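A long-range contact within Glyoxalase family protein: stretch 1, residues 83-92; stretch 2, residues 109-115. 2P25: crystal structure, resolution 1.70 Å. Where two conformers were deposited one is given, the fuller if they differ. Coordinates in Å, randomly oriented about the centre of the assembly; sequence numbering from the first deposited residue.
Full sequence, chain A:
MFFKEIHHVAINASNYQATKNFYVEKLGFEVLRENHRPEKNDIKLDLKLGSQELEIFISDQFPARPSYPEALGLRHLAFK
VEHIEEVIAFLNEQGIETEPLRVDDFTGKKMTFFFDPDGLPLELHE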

# COMPACT_ATOMS: atom_id res chain seq x y z
N HIS A 83 11.61 4.44 18.24
CA HIS A 83 12.62 3.54 18.76
C HIS A 83 12.15 2.12 18.50
O HIS A 83 11.18 1.64 19.09
N ILE A 84 12.83 1.50 17.54
CA ILE A 84 12.37 0.22 16.96
C ILE A 84 12.33 -0.96 17.95
O ILE A 84 11.42 -1.78 17.89
N GLU A 85 13.26 -1.00 18.89
CA GLU A 85 13.35 -2.10 19.85
C GLU A 85 12.08 -2.26 20.67
O GLU A 85 11.62 -3.39 20.90
N GLU A 86 11.49 -1.14 21.10
CA GLU A 86 10.26 -1.21 21.89
C GLU A 86 9.07 -1.70 21.08
O GLU A 86 8.21 -2.42 21.60
N VAL A 87 9.03 -1.30 19.81
CA VAL A 87 7.93 -1.75 18.93
C VAL A 87 8.07 -3.26 18.68
O VAL A 87 7.08 -4.02 18.74
N ILE A 88 9.29 -3.71 18.39
CA ILE A 88 9.55 -5.15 18.26
C ILE A 88 9.13 -5.90 19.52
O ILE A 88 8.45 -6.94 19.45
N ALA A 89 9.51 -5.39 20.70
CA ALA A 89 9.17 -6.05 21.95
C ALA A 89 7.65 -6.15 22.07
O ALA A 89 7.13 -7.23 22.42
N PHE A 90 6.95 -5.04 21.81
CA PHE A 90 5.49 -5.01 21.83
C PHE A 90 4.87 -6.08 20.92
O PHE A 90 4.01 -6.85 21.35
N LEU A 91 5.36 -6.17 19.69
CA LEU A 91 4.84 -7.16 18.75
C LEU A 91 5.12 -8.58 19.25
O LEU A 91 4.23 -9.45 19.23
N ASN A 92 6.36 -8.82 19.69
CA ASN A 92 6.75 -10.16 20.13
C ASN A 92 5.90 -10.59 21.32
O ASN A 92 5.48 -11.76 21.41
N LYS A 109 19.57 3.59 8.67
CA LYS A 109 18.58 3.55 9.76
C LYS A 109 18.06 2.14 10.01
O LYS A 109 18.00 1.32 9.08
N LYS A 110 17.70 1.87 11.26
CA LYS A 110 17.22 0.53 11.66
C LYS A 110 15.87 0.19 11.06
O LYS A 110 15.00 1.04 10.98
N MSE A 111 15.71 -1.08 10.71
CA MSE A 111 14.46 -1.56 10.10
C MSE A 111 14.32 -3.05 10.33
O MSE A 111 15.31 -3.75 10.58
N THR A 112 13.08 -3.53 10.28
CA THR A 112 12.81 -4.96 10.24
C THR A 112 11.40 -5.14 9.65
O THR A 112 10.70 -4.15 9.35
N PHE A 113 10.99 -6.40 9.51
CA PHE A 113 9.67 -6.77 9.00
C PHE A 113 8.96 -7.70 9.95
O PHE A 113 9.58 -8.52 10.64
N PHE A 114 7.64 -7.56 9.99
CA PHE A 114 6.75 -8.56 10.55
C PHE A 114 5.70 -8.82 9.47
O PHE A 114 5.77 -8.22 8.40
N PHE A 115 4.77 -9.74 9.71
CA PHE A 115 3.87 -10.18 8.64
C PHE A 115 2.49 -10.31 9.19
O PHE A 115 2.30 -10.71 10.34

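The striking feature of this contact is a charged clasp closed twice, once directly and once through water, at one end of an otherwise apolar seam. Lys110 runs out fully extended, with chi1 m and the remaining three angles t, and its NZ donates a hydrogen bond to Glu85 OE2 at 2.8 Å, forming a salt bridge. Water 1 completes the ring: it donates to Glu85 OE1 at 2.6 Å and accepts from Lys110 NZ at 2.8 Å, so both carboxylate oxygens are engaged. The CA-to-CB bond of Glu85 points sideways; chi1 m followed by chi2 p brings the carboxylate round to the lysine.

The aliphatic part of Lys110 is used as well, since its CD lies 3.8 Å from CG2 of Ile84. Helix 84-92 lies over strand 110-115 with the two running nearly parallel, 17° apart, and their axes come within 9.8 Å, a spacing that side chains must fill. Ile84 and Leu91, two helical turns apart, both point toward the strand; Lys110, Thr112 and Phe114 answer as alternate strand residues. In the t,t rotamer, Ile84 reaches down to the backbone, its CD1 standing 3.7 Å from CA of Met111, a selenomethionine whose own side chain starts away from the helix. Between the ends, Ile88 starts sideways, but its m,t rotamer carries CD1 to 3.8 Å from CG2 of Thr112. That threonine, chi1 t, offers its methyl here, while its OG1 is hydrogen-bonded elsewhere in the structure.

At the far end Leu91, also m,t, sets CD1 over one face of the Phe114 ring, 3.8 Å from the centroid and only 16° off the normal, a CH-pi contact. Phe114 adopts chi1 p, with CD2 3.7 Å from Leu91 CD1. The rule is economical: apolar contacts along the seam, with charge and water at its more open end.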

# COMPACT_ATOMS: atom_id res chain seq x y z
CB HIS A 83 12.94 3.80 20.24
CG HIS A 83 14.34 3.44 20.62
ND1 HIS A 83 14.64 2.32 21.37
CD2 HIS A 83 15.52 4.02 20.33
CE1 HIS A 83 15.95 2.24 21.53
NE2 HIS A 83 16.51 3.27 20.91
CB ILE A 84 13.18 -0.11 15.70
CG1 ILE A 84 12.46 -1.17 14.86
CG2 ILE A 84 14.64 -0.50 16.06
CD1 ILE A 84 12.96 -1.18 13.42
CB GLU A 85 14.59 -1.91 20.76
CG GLU A 85 15.90 -2.14 19.99
CD GLU A 85 16.47 -0.87 19.33
OE1 GLU A 85 15.86 0.22 19.41
OE2 GLU A 85 17.55 -0.98 18.69
CB GLU A 86 9.93 0.11 22.59
CG GLU A 86 9.50 1.26 21.71
CD GLU A 86 9.07 2.48 22.51
OE1 GLU A 86 9.27 2.47 23.74
OE2 GLU A 86 8.55 3.46 21.92
CB VAL A 87 7.83 -0.92 17.64
CG1 VAL A 87 6.57 -1.32 16.86
CG2 VAL A 87 7.77 0.59 17.98
CB ILE A 88 11.03 -5.39 17.90
CG1 ILE A 88 11.30 -4.96 16.45
CG2 ILE A 88 11.42 -6.87 18.10
CD1 ILE A 88 12.79 -4.82 16.15
CB ALA A 89 9.77 -5.29 23.14
CB PHE A 90 4.94 -3.61 21.47
CG PHE A 90 3.45 -3.60 21.21
CD1 PHE A 90 2.55 -3.52 22.26
CD2 PHE A 90 2.97 -3.70 19.90
CE1 PHE A 90 1.17 -3.52 22.01
CE2 PHE A 90 1.60 -3.71 19.65
CZ PHE A 90 0.70 -3.63 20.70
CB LEU A 91 5.44 -6.96 17.36
CG LEU A 91 5.02 -5.67 16.63
CD1 LEU A 91 5.88 -5.52 15.36
CD2 LEU A 91 3.54 -5.79 16.26
CB ASN A 92 8.25 -10.23 20.47
CG ASN A 92 9.15 -10.01 19.26
OD1 ASN A 92 8.71 -10.05 18.08
ND2 ASN A 92 10.42 -9.80 19.53
CB LYS A 109 17.42 4.53 9.53
CG LYS A 109 17.89 5.99 9.69
CD LYS A 109 16.76 6.97 9.56
CE LYS A 109 17.30 8.40 9.69
NZ LYS A 109 16.40 9.40 9.03
CB LYS A 110 17.09 0.43 13.17
CG LYS A 110 18.42 0.37 13.89
CD LYS A 110 18.21 0.58 15.39
CE LYS A 110 19.51 0.63 16.12
NZ LYS A 110 19.26 0.87 17.57
CB MSE A 111 14.43 -1.28 8.59
CG MSE A 111 15.61 -1.88 7.89
SE MSE A 111 15.50 -1.66 5.96
CE MSE A 111 14.15 -3.05 5.59
CB THR A 112 12.92 -5.62 11.62
OG1 THR A 112 12.87 -7.07 11.44
CG2 THR A 112 11.77 -5.17 12.55
CB PHE A 113 9.77 -7.51 7.66
CG PHE A 113 10.04 -6.62 6.47
CD1 PHE A 113 8.98 -6.10 5.73
CD2 PHE A 113 11.34 -6.31 6.12
CE1 PHE A 113 9.24 -5.28 4.61
CE2 PHE A 113 11.62 -5.49 4.99
CZ PHE A 113 10.58 -4.97 4.26
CB PHE A 114 6.14 -8.13 11.90
CG PHE A 114 5.29 -6.89 11.85
CD1 PHE A 114 3.89 -6.99 12.01
CD2 PHE A 114 5.87 -5.63 11.70
CE1 PHE A 114 3.09 -5.85 12.00
CE2 PHE A 114 5.07 -4.49 11.67
CZ PHE A 114 3.68 -4.60 11.84
CB PHE A 115 4.35 -11.53 8.07
CG PHE A 115 5.73 -11.44 7.50
CD1 PHE A 115 5.91 -11.09 6.17
CD2 PHE A 115 6.86 -11.64 8.32
CE1 PHE A 115 7.21 -10.94 5.66
CE2 PHE A 115 8.14 -11.49 7.81
CZ PHE A 115 8.31 -11.14 6.49
O HOH W 1 16.93 2.21 18.19